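Local coordinates for ribokinase (Arabidopsis thaliana, PDB 6ILS), which phosphorylates D-ribose at O-5 with ATP and magnesium, giving ribose 5-phosphate for nucleotide synthesis and the pentose phosphate pathway, at residues B[143-146]-B[147-151]. Residues are numbered along the deposited sequence; the frame is centred on the assembly and turned at random.
With RIB (alpha-D-ribofuranose), chain F.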
loop_
_atom_site.group_PDB
_atom_site.type_symbol
_atom_site.label_atom_id
_atom_site.label_comp_id
_atom_site.label_asym_id
_atom_site.label_seq_id
_atom_site.Cartn_x
_atom_site.Cartn_y
_atom_site.Cartn_z
ATOM N N ARG B 143 5.772 -20.451 -5.374
ATOM C CA ARG B 143 4.850 -20.315 -6.497
ATOM C C ARG B 143 4.176 -18.957 -6.559
ATOM O O ARG B 143 2.952 -18.853 -6.643
ATOM C CB ARG B 143 3.838 -21.438 -6.445
ATOM C CG ARG B 143 4.558 -22.769 -6.499
ATOM C CD ARG B 143 3.778 -23.831 -7.230
ATOM N NE ARG B 143 3.440 -23.468 -8.609
ATOM C CZ ARG B 143 2.204 -23.543 -9.090
ATOM N NH1 ARG B 143 1.220 -23.933 -8.290
ATOM N NH2 ARG B 143 1.943 -23.219 -10.351
ATOM N N GLU B 144 5.008 -17.922 -6.557
ATOM C CA GLU B 144 4.549 -16.529 -6.628
ATOM C C GLU B 144 5.261 -15.777 -7.754
ATOM O O GLU B 144 5.229 -14.544 -7.810
ATOM C CB GLU B 144 4.777 -15.826 -5.269
ATOM C CG GLU B 144 3.910 -16.373 -4.148
ATOM C CD GLU B 144 3.912 -15.499 -2.882
ATOM O OE1 GLU B 144 4.923 -14.805 -2.602
ATOM O OE2 GLU B 144 2.879 -15.497 -2.180
ATOM N N ILE B 145 5.924 -16.529 -8.631
ATOM C CA ILE B 145 6.456 -16.016 -9.901
ATOM C C ILE B 145 6.053 -17.040 -10.992
ATOM O O ILE B 145 5.567 -18.135 -10.666
ATOM C CB ILE B 145 7.998 -15.804 -9.878
ATOM C CG1 ILE B 145 8.724 -17.149 -9.859
ATOM C CG2 ILE B 145 8.431 -14.924 -8.689
ATOM C CD1 ILE B 145 10.209 -17.071 -9.971
ATOM N N PRO B 146 6.215 -16.688 -12.280
ATOM C CA PRO B 146 5.656 -17.596 -13.304
ATOM C C PRO B 146 6.243 -19.012 -13.334
ATOM O O PRO B 146 7.433 -19.184 -13.151
ATOM C CB PRO B 146 5.983 -16.874 -14.620
ATOM C CG PRO B 146 6.001 -15.430 -14.247
ATOM C CD PRO B 146 6.609 -15.390 -12.860
ATOM N N ASP B 147 5.390 -20.002 -13.594
ATOM C CA ASP B 147 5.822 -21.387 -13.789
ATOM C C ASP B 147 7.017 -21.478 -14.732
ATOM O O ASP B 147 7.943 -22.254 -14.514
ATOM C CB ASP B 147 4.668 -22.238 -14.339
ATOM C CG ASP B 147 3.598 -22.540 -13.294
ATOM O OD1 ASP B 147 3.920 -22.570 -12.090
ATOM O OD2 ASP B 147 2.427 -22.761 -13.679
ATOM N N SER B 148 6.998 -20.666 -15.782
ATOM C CA SER B 148 8.029 -20.739 -16.812
ATOM C C SER B 148 9.398 -20.415 -16.266
ATOM O O SER B 148 10.378 -21.070 -16.601
ATOM C CB SER B 148 7.713 -19.790 -17.969
ATOM O OG SER B 148 8.875 -19.606 -18.757
ATOM N N ILE B 149 9.456 -19.393 -15.417
ATOM C CA ILE B 149 10.698 -18.993 -14.787
ATOM C C ILE B 149 11.179 -20.059 -13.807
ATOM O O ILE B 149 12.363 -20.386 -13.785
ATOM C CB ILE B 149 10.517 -17.633 -14.066
ATOM C CG1 ILE B 149 10.132 -16.561 -15.089
ATOM C CG2 ILE B 149 11.790 -17.248 -13.315
ATOM C CD1 ILE B 149 11.162 -16.387 -16.192
ATOM N N ASN B 150 10.265 -20.599 -12.996
ATOM C CA ASN B 150 10.657 -21.672 -12.074
ATOM C C ASN B 150 11.227 -22.875 -12.812
ATOM O O ASN B 150 12.191 -23.484 -12.361
ATOM C CB ASN B 150 9.479 -22.128 -11.219
ATOM C CG ASN B 150 9.260 -21.239 -10.009
ATOM O OD1 ASN B 150 10.196 -20.617 -9.504
ATOM N ND2 ASN B 150 8.027 -21.173 -9.551
ATOM N N ILE B 151 10.614 -23.211 -13.943
ATOM C CA ILE B 151 11.064 -24.369 -14.724
ATOM C C ILE B 151 12.479 -24.142 -15.235
ATOM O O ILE B 151 13.345 -24.990 -15.069
ATOM C CB ILE B 151 10.088 -24.672 -15.879
ATOM C CG1 ILE B 151 8.809 -25.288 -15.314
ATOM C CG2 ILE B 151 10.737 -25.623 -16.887
ATOM C CD1 ILE B 151 7.658 -25.330 -16.276
HETATM O O5 RIB F . 4.389 -16.456 3.446
HETATM C C5 RIB F . 4.185 -15.088 3.678
HETATM C C4 RIB F . 4.007 -14.411 2.477
HETATM O O4 RIB F . 2.917 -15.010 1.623
HETATM C C3 RIB F . 3.422 -12.985 2.868
HETATM O O3 RIB F . 4.588 -12.075 3.165
HETATM C C2 RIB F . 2.647 -12.651 1.938
HETATM O O2 RIB F . 3.155 -11.517 1.129
HETATM C C1 RIB F . 2.398 -13.995 0.982
HETATM O O1 RIB F . 3.013 -13.831 -0.243
HETATM O O HOH W 1 4.951 -20.752 -10.393
#
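Arg143 and Asp147 join the end of strand 138-143 to the first turn of helix 147-158 by a nearly flat salt bridge with a water lodged beside it. Arg143 NH2 reaches the syn lone pair of Asp147 OD1 at 2.7 Å, almost straight (173°), with guanidinium and carboxylate only 12° from coplanar. Bends at chi2 and at chi3 (58°) bring the edge of the Arg143 guanidinium to the acid, while NH1 bonds Thr173 O. The same OD1 accepts from the water, which also donates to Ile145 O at 2.7 Å and weakly accepts from Asn150 ND2, whose firmer partner is Gln142 O. On the apolar side, Ile145 CD1 packs on Ile149 CG2 (3.7 Å), while Pro146, the N-cap residue, lends its carbonyl to Asn150 N at 3.2 Å. Cutting Arg143 back to an alanine is likely to leave Asp147 without its charged mate and Thr173 O without this donor. Glu144 points away from the helix; its OE2 accepts from ribose O1 at 2.6 Å and its OE1 is held by Lys41 N and Ser10 OG. This PfkB turn thus exemplifies a substrate-binding loop whose backbone, charge pairing, water and helix start are likely to steady.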